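Protein disulfide-isomerase A4 (Rattus norvegicus, PDB 3EC3) catalyses the rearrangement of disulfide bonds in proteins of the endoplasmic reticulum, the present chain holding its noncatalytic thioredoxin-like b and b' domains. Local coordinates at residues Pro81-Ser86 / Val142-Asp147; Lys87-Met92 / Leu115-His120; Gly119-Ser124 / Leu135-Tyr140; Leu160-Asp165 / Phe214-Leu219. The protein carries 1 engineered substitution. All coordinates share one frame; numbering follows the deposited sequence.

Interaction 1: residues Pro81-Ser86 / Val142-Asp147; sequences PEKFQS and VDFSFD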
loop_
_atom_site.group_PDB
_atom_site.type_symbol
_atom_site.label_atom_id
_atom_site.label_comp_id
_atom_site.label_asym_id
_atom_site.label_seq_id
_atom_site.Cartn_x
_atom_site.Cartn_y
_atom_site.Cartn_z
ATOM N N PRO A 81 7.052 1.134 4.416
ATOM C CA PRO A 81 7.972 2.230 4.657
ATOM C C PRO A 81 7.309 3.266 5.624
ATOM O O PRO A 81 6.088 3.336 5.650
ATOM C CB PRO A 81 8.113 2.879 3.298
ATOM C CG PRO A 81 7.590 1.931 2.287
ATOM C CD PRO A 81 6.667 0.987 3.001
ATOM N N GLU A 82 8.109 4.023 6.369
ATOM C CA GLU A 82 7.620 4.994 7.340
ATOM C C GLU A 82 6.589 5.933 6.692
ATOM O O GLU A 82 5.599 6.308 7.336
ATOM C CB GLU A 82 8.763 5.899 7.862
ATOM C CG GLU A 82 9.783 5.264 8.826
ATOM C CD GLU A 82 10.501 6.322 9.791
ATOM O OE1 GLU A 82 10.393 7.557 9.604
ATOM O OE2 GLU A 82 11.161 5.887 10.777
ATOM N N LYS A 83 6.856 6.373 5.461
ATOM C CA LYS A 83 5.916 7.341 4.801
ATOM C C LYS A 83 4.485 6.774 4.622
ATOM O O LYS A 83 3.535 7.542 4.415
ATOM C CB LYS A 83 6.524 7.805 3.460
ATOM C CG LYS A 83 6.720 6.649 2.449
ATOM C CD LYS A 83 7.110 7.142 1.008
ATOM C CE LYS A 83 8.483 7.881 0.967
ATOM N NZ LYS A 83 9.584 6.908 1.390
ATOM N N PHE A 84 4.326 5.453 4.704
ATOM C CA PHE A 84 3.000 4.803 4.594
ATOM C C PHE A 84 2.413 4.225 5.857
ATOM O O PHE A 84 1.291 3.645 5.825
ATOM C CB PHE A 84 2.931 3.770 3.479
ATOM C CG PHE A 84 3.305 4.332 2.166
ATOM C CD1 PHE A 84 4.199 3.640 1.350
ATOM C CD2 PHE A 84 2.821 5.597 1.762
ATOM C CE1 PHE A 84 4.583 4.192 0.126
ATOM C CE2 PHE A 84 3.209 6.132 0.546
ATOM C CZ PHE A 84 4.085 5.419 -0.250
ATOM N N GLN A 85 3.112 4.415 6.989
ATOM C CA GLN A 85 2.602 3.875 8.275
ATOM C C GLN A 85 1.491 4.787 8.775
ATOM O O GLN A 85 1.374 5.926 8.314
ATOM C CB GLN A 85 3.752 3.895 9.304
ATOM C CG GLN A 85 4.775 2.837 8.932
ATOM C CD GLN A 85 6.059 2.923 9.730
ATOM O OE1 GLN A 85 6.236 3.801 10.573
ATOM N NE2 GLN A 85 6.993 2.013 9.419
ATOM N N SER A 86 0.694 4.331 9.762
ATOM C CA SER A 86 -0.341 5.210 10.331
ATOM C C SER A 86 -0.680 4.736 11.722
ATOM O O SER A 86 -0.351 3.590 12.098
ATOM C CB SER A 86 -1.638 5.252 9.503
ATOM O OG SER A 86 -2.427 4.068 9.742
ATOM N N VAL A 142 1.791 15.455 -4.626
ATOM C CA VAL A 142 2.322 14.418 -3.704
ATOM C C VAL A 142 3.838 14.461 -3.749
ATOM O O VAL A 142 4.416 14.281 -4.808
ATOM C CB VAL A 142 1.789 12.987 -4.088
ATOM C CG1 VAL A 142 2.491 11.894 -3.242
ATOM C CG2 VAL A 142 0.269 12.933 -3.867
ATOM N N ASP A 143 4.492 14.750 -2.620
ATOM C CA ASP A 143 5.922 14.948 -2.658
ATOM C C ASP A 143 6.468 14.564 -1.279
ATOM O O ASP A 143 6.216 15.268 -0.287
ATOM C CB ASP A 143 6.246 16.412 -3.054
ATOM C CG ASP A 143 7.743 16.677 -3.161
ATOM O OD1 ASP A 143 8.523 15.839 -2.660
ATOM O OD2 ASP A 143 8.129 17.708 -3.759
ATOM N N PHE A 144 7.192 13.435 -1.220
ATOM C CA PHE A 144 7.719 12.918 0.038
ATOM C C PHE A 144 9.151 13.395 0.361
ATOM O O PHE A 144 9.795 12.893 1.325
ATOM C CB PHE A 144 7.652 11.370 0.046
ATOM C CG PHE A 144 6.249 10.848 0.116
ATOM C CD1 PHE A 144 5.611 10.368 -1.031
ATOM C CD2 PHE A 144 5.584 10.810 1.348
ATOM C CE1 PHE A 144 4.252 9.904 -0.957
ATOM C CE2 PHE A 144 4.238 10.364 1.438
ATOM C CZ PHE A 144 3.607 9.875 0.260
ATOM N N SER A 145 9.670 14.347 -0.422
ATOM C CA SER A 145 10.999 14.883 -0.147
ATOM C C SER A 145 10.955 15.653 1.199
ATOM O O SER A 145 9.872 16.067 1.660
ATOM C CB SER A 145 11.453 15.824 -1.303
ATOM O OG SER A 145 10.668 17.051 -1.272
ATOM N N PHE A 146 12.126 15.883 1.790
ATOM C CA PHE A 146 12.248 16.572 3.075
ATOM C C PHE A 146 11.424 17.880 3.150
ATOM O O PHE A 146 10.691 18.133 4.137
ATOM C CB PHE A 146 13.741 16.859 3.339
ATOM C CG PHE A 146 14.009 17.470 4.703
ATOM C CD1 PHE A 146 14.277 18.836 4.845
ATOM C CD2 PHE A 146 13.968 16.665 5.846
ATOM C CE1 PHE A 146 14.525 19.412 6.129
ATOM C CE2 PHE A 146 14.209 17.216 7.142
ATOM C CZ PHE A 146 14.474 18.574 7.288
ATOM N N ASP A 147 11.530 18.714 2.123
ATOM C CA ASP A 147 10.867 20.028 2.164
ATOM C C ASP A 147 9.349 19.984 2.002
ATOM O O ASP A 147 8.660 20.992 2.350
ATOM C CB ASP A 147 11.471 21.028 1.117
ATOM C CG ASP A 147 12.799 21.572 1.535
ATOM O OD1 ASP A 147 13.147 21.464 2.739
ATOM O OD2 ASP A 147 13.551 22.124 0.675
#
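The K83 stem lies over one face of the F144 ring, and the F84 ring stands nearly at right angles to that ring. K83 CD sits 4.0 Å from the F144 ring centroid, close to the ring normal, in a CH-pi contact. K83 CE continues past the ring and lies 3.7 Å from F144 CB. CG of K83 stands between its backbone N and carbonyl carbon (chi1 62°), and bends at chi3 and chi4 carry the chain slantwise over F144. The ammonium end leaves the aromatic cluster and bonds to the G24 carbonyl. F84 turns an edge toward the face of F144, with the ring planes at 86°. This is an offset edge-to-face pair, and its closest carbons are F84 CE2 and F144 CZ, 3.8 Å apart. K83 CG also lies over the centre of the F84 ring, so the lysine stem touches both aromatics. The backbone carrying F144 is shaped by an Asx turn, in which D143 OD1 accepts from S145 N at 2.9 Å. S145 OG shares that acceptor, from the same face of the carboxylate. The contact joins two thioredoxin-like domains. The loop between strands 75-79 and 93-96 of the first meets the loop leading into helix 149-163 of the second, the position where catalytic thioredoxin domains carry their CXXC motif.

Interaction 2: residues Lys87-Met92 / Leu115-His120; sequences KYEPRM and LPLVGH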
loop_
_atom_site.group_PDB
_atom_site.type_symbol
_atom_site.label_atom_id
_atom_site.label_comp_id
_atom_site.label_asym_id
_atom_site.label_seq_id
_atom_site.Cartn_x
_atom_site.Cartn_y
_atom_site.Cartn_z
ATOM N N LYS A 87 -1.358 5.600 12.467
ATOM C CA LYS A 87 -1.828 5.214 13.827
ATOM C C LYS A 87 -2.799 4.040 13.831
ATOM O O LYS A 87 -3.045 3.432 14.893
ATOM C CB LYS A 87 -2.559 6.401 14.483
ATOM C CG LYS A 87 -1.894 7.684 14.305
ATOM C CD LYS A 87 -2.749 8.834 14.892
ATOM C CE LYS A 87 -4.044 9.096 14.126
ATOM N NZ LYS A 87 -4.515 10.497 14.436
ATOM N N TYR A 88 -3.395 3.738 12.689
ATOM C CA TYR A 88 -4.407 2.656 12.624
ATOM C C TYR A 88 -3.920 1.287 12.185
ATOM O O TYR A 88 -4.712 0.320 12.142
ATOM C CB TYR A 88 -5.549 3.095 11.724
ATOM C CG TYR A 88 -6.092 4.407 12.193
ATOM C CD1 TYR A 88 -6.044 5.524 11.391
ATOM C CD2 TYR A 88 -6.628 4.534 13.489
ATOM C CE1 TYR A 88 -6.559 6.750 11.849
ATOM C CE2 TYR A 88 -7.113 5.735 13.933
ATOM C CZ TYR A 88 -7.077 6.824 13.120
ATOM O OH TYR A 88 -7.594 8.019 13.584
ATOM N N GLU A 89 -2.634 1.175 11.885
ATOM C CA GLU A 89 -2.081 -0.048 11.319
ATOM C C GLU A 89 -0.900 -0.510 12.132
ATOM O O GLU A 89 -0.081 0.309 12.545
ATOM C CB GLU A 89 -1.627 0.218 9.846
ATOM C CG GLU A 89 -2.745 0.700 8.928
ATOM C CD GLU A 89 -2.169 1.366 7.679
ATOM O OE1 GLU A 89 -2.018 2.616 7.658
ATOM O OE2 GLU A 89 -1.803 0.607 6.748
ATOM N N PRO A 90 -0.767 -1.831 12.355
ATOM C CA PRO A 90 0.429 -2.317 13.067
ATOM C C PRO A 90 1.665 -2.053 12.211
ATOM O O PRO A 90 1.540 -1.984 10.963
ATOM C CB PRO A 90 0.172 -3.831 13.211
ATOM C CG PRO A 90 -0.855 -4.157 12.163
ATOM C CD PRO A 90 -1.656 -2.920 11.904
ATOM N N ARG A 91 2.838 -1.875 12.826
ATOM C CA ARG A 91 4.050 -1.712 12.057
ATOM C C ARG A 91 4.431 -2.975 11.301
ATOM O O ARG A 91 5.178 -2.918 10.317
ATOM C CB ARG A 91 5.211 -1.294 12.954
ATOM C CG ARG A 91 4.973 0.059 13.630
ATOM C CD ARG A 91 5.600 1.134 12.826
ATOM N NE ARG A 91 5.429 2.466 13.394
ATOM C CZ ARG A 91 6.367 3.121 14.076
ATOM N NH1 ARG A 91 7.558 2.557 14.289
ATOM N NH2 ARG A 91 6.114 4.346 14.556
HETATM N N MSE A 92 3.971 -4.123 11.786
HETATM C CA MSE A 92 4.266 -5.349 11.067
HETATM C C MSE A 92 3.099 -6.268 11.034
HETATM O O MSE A 92 2.334 -6.345 12.006
HETATM C CB MSE A 92 5.507 -6.073 11.620
HETATM C CG MSE A 92 5.795 -5.967 13.078
HETATM SE SE MSE A 92 7.656 -6.747 13.225
HETATM C CE MSE A 92 8.570 -5.091 13.401
ATOM N N LEU A 115 -0.841 -3.789 0.634
ATOM C CA LEU A 115 -1.158 -2.393 0.453
ATOM C C LEU A 115 -1.333 -1.719 1.813
ATOM O O LEU A 115 -1.999 -2.282 2.669
ATOM C CB LEU A 115 -2.461 -2.173 -0.356
ATOM C CG LEU A 115 -2.485 -2.262 -1.885
ATOM C CD1 LEU A 115 -3.893 -1.913 -2.298
ATOM C CD2 LEU A 115 -1.477 -1.333 -2.518
ATOM N N PRO A 116 -0.824 -0.498 1.960
ATOM C CA PRO A 116 -1.183 0.218 3.176
ATOM C C PRO A 116 -2.626 0.729 3.135
ATOM O O PRO A 116 -3.266 0.743 2.068
ATOM C CB PRO A 116 -0.246 1.398 3.181
ATOM C CG PRO A 116 0.198 1.653 1.855
ATOM C CD PRO A 116 0.076 0.285 1.106
ATOM N N LEU A 117 -3.141 1.130 4.293
ATOM C CA LEU A 117 -4.446 1.763 4.351
ATOM C C LEU A 117 -4.539 2.932 3.380
ATOM O O LEU A 117 -5.534 3.066 2.663
ATOM C CB LEU A 117 -4.648 2.354 5.749
ATOM C CG LEU A 117 -5.971 2.202 6.455
ATOM C CD1 LEU A 117 -6.173 3.216 7.560
ATOM C CD2 LEU A 117 -7.229 1.885 5.569
ATOM N N VAL A 118 -3.521 3.782 3.342
ATOM C CA VAL A 118 -3.462 4.835 2.284
ATOM C C VAL A 118 -2.066 4.929 1.694
ATOM O O VAL A 118 -1.161 5.546 2.280
ATOM C CB VAL A 118 -3.927 6.235 2.760
ATOM C CG1 VAL A 118 -3.874 7.245 1.570
ATOM C CG2 VAL A 118 -5.344 6.200 3.274
ATOM N N GLY A 119 -1.905 4.271 0.546
ATOM C CA GLY A 119 -0.649 4.247 -0.188
ATOM C C GLY A 119 -0.630 5.293 -1.270
ATOM O O GLY A 119 -1.547 6.115 -1.365
ATOM N N HIS A 120 0.421 5.260 -2.086
ATOM C CA HIS A 120 0.619 6.240 -3.165
ATOM C C HIS A 120 0.451 5.515 -4.505
ATOM O O HIS A 120 1.267 4.661 -4.864
ATOM C CB HIS A 120 2.033 6.867 -3.092
ATOM C CG HIS A 120 2.314 7.886 -4.174
ATOM N ND1 HIS A 120 3.572 8.404 -4.378
ATOM C CD2 HIS A 120 1.511 8.474 -5.089
ATOM C CE1 HIS A 120 3.541 9.270 -5.383
ATOM N NE2 HIS A 120 2.291 9.355 -5.812
HETATM O O HOH W 1 -1.295 3.932 5.410
#
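E89 reaches L117 with CG anti to its own carbonyl carbon (chi1 -59°) and the chain extended beyond it (chi2 161°). This lays the carboxylate against the start of the next domain's first strand. OE2 of E89 accepts the backbone N-H of L117 at 2.8 Å. The bond is nearly straight at the hydrogen, but the donor comes from well above the carboxylate plane. The flat group therefore leans over the leucine, and E89 CD is 3.3 Å from L117 CB. The other oxygen works through water: E89 OE1 takes a hydrogen from a water at 2.7 Å. The same water accepts from V118 N at 3.0 Å. S86 OG is a further partner of OE1. One carboxylate thus serves two successive backbone N-H groups, one directly and one by relay. L117 and V118 lie where the linker after helix 103-113 enters edge strand 118-121 of the second thioredoxin-like fold, while E89 belongs to the loop before strand 93-96 of the first. With an alanine at E89, L117 N would probably lose its acceptor, and the bridging water and S86 OG the oxygen they share. Beside the carboxylate, Y88 CB touches L117 CD1 at 4.2 Å, an apolar margin to the polar centre. The tyrosine's OH turns to E161 on helix 149-163, and its ring makes a cation-pi contact with K164.

Interaction 3: residues Gly119-Ser124 / Leu135-Tyr140; sequences GHRKTS and LVVVYY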
loop_
_atom_site.group_PDB
_atom_site.type_symbol
_atom_site.label_atom_id
_atom_site.label_comp_id
_atom_site.label_asym_id
_atom_site.label_seq_id
_atom_site.Cartn_x
_atom_site.Cartn_y
_atom_site.Cartn_z
ATOM N N GLY A 119 -1.905 4.271 0.546
ATOM C CA GLY A 119 -0.649 4.247 -0.188
ATOM C C GLY A 119 -0.630 5.293 -1.270
ATOM O O GLY A 119 -1.547 6.115 -1.365
ATOM N N HIS A 120 0.421 5.260 -2.086
ATOM C CA HIS A 120 0.619 6.240 -3.165
ATOM C C HIS A 120 0.451 5.515 -4.505
ATOM O O HIS A 120 1.267 4.661 -4.864
ATOM C CB HIS A 120 2.033 6.867 -3.092
ATOM C CG HIS A 120 2.314 7.886 -4.174
ATOM N ND1 HIS A 120 3.572 8.404 -4.378
ATOM C CD2 HIS A 120 1.511 8.474 -5.089
ATOM C CE1 HIS A 120 3.541 9.270 -5.383
ATOM N NE2 HIS A 120 2.291 9.355 -5.812
ATOM N N ARG A 121 -0.658 5.816 -5.181
ATOM C CA ARG A 121 -0.959 5.251 -6.503
ATOM C C ARG A 121 -0.191 6.065 -7.535
ATOM O O ARG A 121 -0.295 7.286 -7.579
ATOM C CB ARG A 121 -2.472 5.291 -6.760
ATOM C CG ARG A 121 -2.889 4.873 -8.199
ATOM C CD ARG A 121 -4.369 5.145 -8.295
ATOM N NE ARG A 121 -4.959 4.822 -9.596
ATOM C CZ ARG A 121 -5.471 5.729 -10.418
ATOM N NH1 ARG A 121 -6.037 5.346 -11.549
ATOM N NH2 ARG A 121 -5.432 7.025 -10.100
ATOM N N LYS A 122 0.603 5.368 -8.336
ATOM C CA LYS A 122 1.505 5.966 -9.286
ATOM C C LYS A 122 1.218 5.347 -10.637
ATOM O O LYS A 122 0.905 4.174 -10.712
ATOM C CB LYS A 122 2.937 5.625 -8.894
ATOM C CG LYS A 122 3.425 6.354 -7.671
ATOM C CD LYS A 122 4.910 6.212 -7.508
ATOM C CE LYS A 122 5.277 4.925 -6.834
ATOM N NZ LYS A 122 6.593 5.110 -6.157
ATOM N N THR A 123 1.344 6.119 -11.716
ATOM C CA THR A 123 1.255 5.517 -13.052
ATOM C C THR A 123 2.197 4.295 -13.222
ATOM O O THR A 123 1.888 3.375 -13.981
ATOM C CB THR A 123 1.480 6.553 -14.189
ATOM O OG1 THR A 123 2.720 7.246 -13.988
ATOM C CG2 THR A 123 0.332 7.553 -14.244
ATOM N N SER A 124 3.320 4.279 -12.497
ATOM C CA SER A 124 4.218 3.119 -12.480
ATOM C C SER A 124 3.750 1.886 -11.660
ATOM O O SER A 124 4.252 0.779 -11.848
ATOM C CB SER A 124 5.637 3.540 -12.080
ATOM O OG SER A 124 5.685 4.028 -10.752
ATOM N N LEU A 135 -12.019 1.698 -5.816
ATOM C CA LEU A 135 -10.799 2.401 -5.416
ATOM C C LEU A 135 -11.121 3.888 -5.251
ATOM O O LEU A 135 -11.645 4.536 -6.187
ATOM C CB LEU A 135 -9.711 2.212 -6.470
ATOM C CG LEU A 135 -8.487 3.131 -6.375
ATOM C CD1 LEU A 135 -7.644 2.838 -5.122
ATOM C CD2 LEU A 135 -7.655 2.942 -7.650
ATOM N N VAL A 136 -10.828 4.419 -4.066
ATOM C CA VAL A 136 -11.055 5.839 -3.788
ATOM C C VAL A 136 -9.707 6.526 -4.015
ATOM O O VAL A 136 -8.746 6.152 -3.385
ATOM C CB VAL A 136 -11.572 6.068 -2.344
ATOM C CG1 VAL A 136 -11.786 7.603 -2.056
ATOM C CG2 VAL A 136 -12.867 5.280 -2.091
ATOM N N VAL A 137 -9.624 7.485 -4.943
ATOM C CA VAL A 137 -8.376 8.210 -5.212
ATOM C C VAL A 137 -8.451 9.672 -4.800
ATOM O O VAL A 137 -9.398 10.358 -5.167
ATOM C CB VAL A 137 -7.998 8.169 -6.707
ATOM C CG1 VAL A 137 -6.569 8.832 -6.898
ATOM C CG2 VAL A 137 -7.997 6.704 -7.223
ATOM N N VAL A 138 -7.453 10.146 -4.045
ATOM C CA VAL A 138 -7.364 11.551 -3.652
ATOM C C VAL A 138 -6.158 12.198 -4.361
ATOM O O VAL A 138 -5.000 11.789 -4.175
ATOM C CB VAL A 138 -7.335 11.734 -2.105
ATOM C CG1 VAL A 138 -7.116 13.201 -1.707
ATOM C CG2 VAL A 138 -8.643 11.188 -1.468
ATOM N N TYR A 139 -6.453 13.211 -5.181
ATOM C CA TYR A 139 -5.450 13.839 -6.033
ATOM C C TYR A 139 -4.943 15.174 -5.472
ATOM O O TYR A 139 -5.733 16.060 -5.121
ATOM C CB TYR A 139 -6.043 14.135 -7.417
ATOM C CG TYR A 139 -6.605 12.945 -8.164
ATOM C CD1 TYR A 139 -7.946 12.611 -8.057
ATOM C CD2 TYR A 139 -5.805 12.182 -9.011
ATOM C CE1 TYR A 139 -8.488 11.529 -8.764
ATOM C CE2 TYR A 139 -6.343 11.080 -9.719
ATOM C CZ TYR A 139 -7.683 10.772 -9.577
ATOM O OH TYR A 139 -8.247 9.707 -10.253
ATOM N N TYR A 140 -3.634 15.324 -5.447
ATOM C CA TYR A 140 -2.999 16.574 -5.050
ATOM C C TYR A 140 -1.522 16.565 -5.405
ATOM O O TYR A 140 -1.068 15.700 -6.125
ATOM C CB TYR A 140 -3.227 16.923 -3.559
ATOM C CG TYR A 140 -2.678 15.944 -2.524
ATOM C CD1 TYR A 140 -3.410 14.805 -2.158
ATOM C CD2 TYR A 140 -1.469 16.199 -1.867
ATOM C CE1 TYR A 140 -2.944 13.937 -1.176
ATOM C CE2 TYR A 140 -0.974 15.324 -0.881
ATOM C CZ TYR A 140 -1.734 14.195 -0.550
ATOM O OH TYR A 140 -1.290 13.349 0.414
#
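The R121 guanidinium lies with one face against V137, and this is the close part of the contact. V137 CG2 sits over that face, and V137 CG1 is 3.8 Å from R121 NH2. The arginine holds CG opposite its backbone N (chi1 173°) and stays extended as far as NE. It therefore spans the distance to a strand that is not its neighbour in the sheet. L135 closes in nearer the backbone of R121, with CD2 at 3.8 Å from R121 NE. At the far end the fit is looser. R121 NH2 and Y139 OH stand 3.9 Å apart and form no bond with each other. Both instead reach the same acceptor, E182 OE2, the arginine by a salt bridge and the tyrosine by a hydrogen bond. A methionine in place of R121 would probably leave the E182 carboxylate without this positive partner, with the hydroxyl of Y139 still beside it. Away from this buried side the segment opens out. T123 and S124 are exposed and take no part, and K122 folds its CG over the H120 ring before pairing with D25 of the first domain. The short segments 119-121 and 135-140 are inclined at 80°, their axes 8.7 Å apart at closest. Strand 170-175 lies between the two strands in the sheet, and R121 passes over its A172. L200 of strand 196-200 also touches the arginine, and Y179, just before helix 180-185, adds a cation-pi contact.

Interaction 4: residues Leu160-Asp165 / Phe214-Leu219; sequences LEVAKD and FDSDAL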
loop_
_atom_site.group_PDB
_atom_site.type_symbol
_atom_site.label_atom_id
_atom_site.label_comp_id
_atom_site.label_asym_id
_atom_site.label_seq_id
_atom_site.Cartn_x
_atom_site.Cartn_y
_atom_site.Cartn_z
ATOM N N LEU A 160 -6.616 9.065 5.535
ATOM C CA LEU A 160 -6.540 7.930 6.463
ATOM C C LEU A 160 -7.718 7.888 7.449
ATOM O O LEU A 160 -8.272 6.810 7.791
ATOM C CB LEU A 160 -5.253 8.068 7.263
ATOM C CG LEU A 160 -3.949 7.552 6.615
ATOM C CD1 LEU A 160 -2.737 8.145 7.345
ATOM C CD2 LEU A 160 -3.927 6.013 6.689
ATOM N N GLU A 161 -8.114 9.068 7.889
ATOM C CA GLU A 161 -9.336 9.195 8.718
ATOM C C GLU A 161 -10.610 8.586 8.109
ATOM O O GLU A 161 -11.446 8.060 8.852
ATOM C CB GLU A 161 -9.544 10.644 9.154
ATOM C CG GLU A 161 -8.415 11.139 10.057
ATOM C CD GLU A 161 -8.371 10.407 11.402
ATOM O OE1 GLU A 161 -9.429 10.241 12.046
ATOM O OE2 GLU A 161 -7.289 10.007 11.839
ATOM N N VAL A 162 -10.765 8.652 6.787
ATOM C CA VAL A 162 -11.914 8.053 6.129
ATOM C C VAL A 162 -11.629 6.593 5.805
ATOM O O VAL A 162 -12.457 5.691 6.039
ATOM C CB VAL A 162 -12.301 8.863 4.848
ATOM C CG1 VAL A 162 -13.565 8.297 4.183
ATOM C CG2 VAL A 162 -12.583 10.360 5.217
ATOM N N ALA A 163 -10.446 6.350 5.240
ATOM C CA ALA A 163 -10.048 4.997 4.867
ATOM C C ALA A 163 -10.286 3.975 5.961
ATOM O O ALA A 163 -10.729 2.852 5.678
ATOM C CB ALA A 163 -8.532 4.994 4.388
ATOM N N LYS A 164 -9.997 4.316 7.217
ATOM C CA LYS A 164 -10.081 3.309 8.296
ATOM C C LYS A 164 -11.513 2.870 8.538
ATOM O O LYS A 164 -11.739 1.823 9.142
ATOM C CB LYS A 164 -9.535 3.857 9.604
ATOM C CG LYS A 164 -10.343 4.997 10.151
ATOM C CD LYS A 164 -10.171 5.058 11.664
ATOM C CE LYS A 164 -10.452 6.477 12.167
ATOM N NZ LYS A 164 -11.775 6.920 11.692
ATOM N N ASP A 165 -12.456 3.683 8.080
ATOM C CA ASP A 165 -13.896 3.413 8.284
ATOM C C ASP A 165 -14.544 2.623 7.162
ATOM O O ASP A 165 -15.690 2.103 7.317
ATOM C CB ASP A 165 -14.635 4.729 8.476
ATOM C CG ASP A 165 -14.412 5.309 9.848
ATOM O OD1 ASP A 165 -14.018 4.547 10.755
ATOM O OD2 ASP A 165 -14.630 6.527 10.019
ATOM N N PHE A 214 -11.465 20.743 0.926
ATOM C CA PHE A 214 -11.271 19.341 1.213
ATOM C C PHE A 214 -11.015 19.107 2.689
ATOM O O PHE A 214 -10.124 19.708 3.304
ATOM C CB PHE A 214 -10.108 18.784 0.388
ATOM C CG PHE A 214 -10.062 17.304 0.361
ATOM C CD1 PHE A 214 -9.286 16.600 1.274
ATOM C CD2 PHE A 214 -10.799 16.604 -0.578
ATOM C CE1 PHE A 214 -9.251 15.221 1.252
ATOM C CE2 PHE A 214 -10.767 15.209 -0.611
ATOM C CZ PHE A 214 -10.002 14.523 0.304
ATOM N N ASP A 215 -11.831 18.237 3.259
ATOM C CA ASP A 215 -11.575 17.715 4.591
ATOM C C ASP A 215 -12.125 16.293 4.638
ATOM O O ASP A 215 -12.763 15.836 3.661
ATOM C CB ASP A 215 -12.142 18.629 5.710
ATOM C CG ASP A 215 -13.668 18.848 5.635
ATOM O OD1 ASP A 215 -14.437 18.077 5.002
ATOM O OD2 ASP A 215 -14.112 19.823 6.260
ATOM N N SER A 216 -11.858 15.602 5.748
ATOM C CA SER A 216 -12.352 14.236 5.949
ATOM C C SER A 216 -13.861 14.060 5.814
ATOM O O SER A 216 -14.315 13.108 5.193
ATOM C CB SER A 216 -11.861 13.688 7.281
ATOM O OG SER A 216 -10.463 13.483 7.131
ATOM N N ASP A 217 -14.610 14.991 6.398
ATOM C CA ASP A 217 -16.080 15.010 6.300
ATOM C C ASP A 217 -16.597 14.981 4.868
ATOM O O ASP A 217 -17.458 14.154 4.523
ATOM C CB ASP A 217 -16.638 16.235 7.016
ATOM C CG ASP A 217 -16.510 16.132 8.518
ATOM O OD1 ASP A 217 -16.424 14.994 9.032
ATOM O OD2 ASP A 217 -16.487 17.186 9.188
ATOM N N ALA A 218 -16.055 15.871 4.042
ATOM C CA ALA A 218 -16.442 15.972 2.653
ATOM C C ALA A 218 -16.090 14.676 1.925
ATOM O O ALA A 218 -16.926 14.108 1.192
ATOM C CB ALA A 218 -15.759 17.158 2.021
ATOM N N LEU A 219 -14.865 14.175 2.152
ATOM C CA LEU A 219 -14.504 12.881 1.619
ATOM C C LEU A 219 -15.409 11.766 2.151
ATOM O O LEU A 219 -15.842 10.920 1.381
ATOM C CB LEU A 219 -13.014 12.556 1.878
ATOM C CG LEU A 219 -12.538 11.208 1.287
ATOM C CD1 LEU A 219 -12.610 11.246 -0.238
ATOM C CD2 LEU A 219 -11.088 10.869 1.786
#
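E161 meets S216 near the end of helix 149-163. Its CB lies 3.6 Å from S216 OG, but this is plain contact, since that hydroxyl bonds to the K158 carbonyl one turn earlier. The glutamate chain bends at chi2 and leads its carboxylate away to Y88 OH. V162 comes next and has the largest share of the contact. Its CG2 stands opposite its carbonyl carbon, while CG1 is opposite the backbone N (chi1 -177°). That sets CG2 between S216 and L219. It touches S216 O at 3.2 Å and L219 CD2 at 3.8 Å. The two side chains cross at a slant, and V162 CB also meets L219 CD2, at 3.9 Å. Further on, K164 turns back: NZ gives a hydrogen bond to E161 O at 3.1 Å. It also forms a salt bridge with D165. The facing helix 216-227 starts with D215 as N-cap, its OD1 accepting from A218 N at 2.9 Å. V162 packs on F171 and L219 on V138, consistent with both helices lying on one face of the second thioredoxin-like sheet. No hydrogen bond passes between L160-D165 and F214-L219 themselves, so their mutual hold is mainly apolar fit. Just beyond them, the bond from S216 to K158 and the salt bridge from D165 to R220 add polar ties between the same two parts of the fold.

From the N terminus, residues 81-86 open interaction 1 and 87-92 open interaction 2, both in one loop of the first domain. Interaction 2 closes first, at 115-120. Interaction 3 starts on that same stretch, sharing G119 and H120, and closes at 135-140. Interaction 1 closes last, at 142-147, so interactions 2 and 3 are both nested inside its loop. Interaction 4 follows in series, joining 160-165 to 214-219. Interactions 1 and 2 tie the two thioredoxin-like domains together, whereas 3 and 4 lie within the second. H120 links interaction 1 to strand 118-121. Y88 connects interaction 2 to interaction 4, and V138 of strand 135-140 meets F214 and L219.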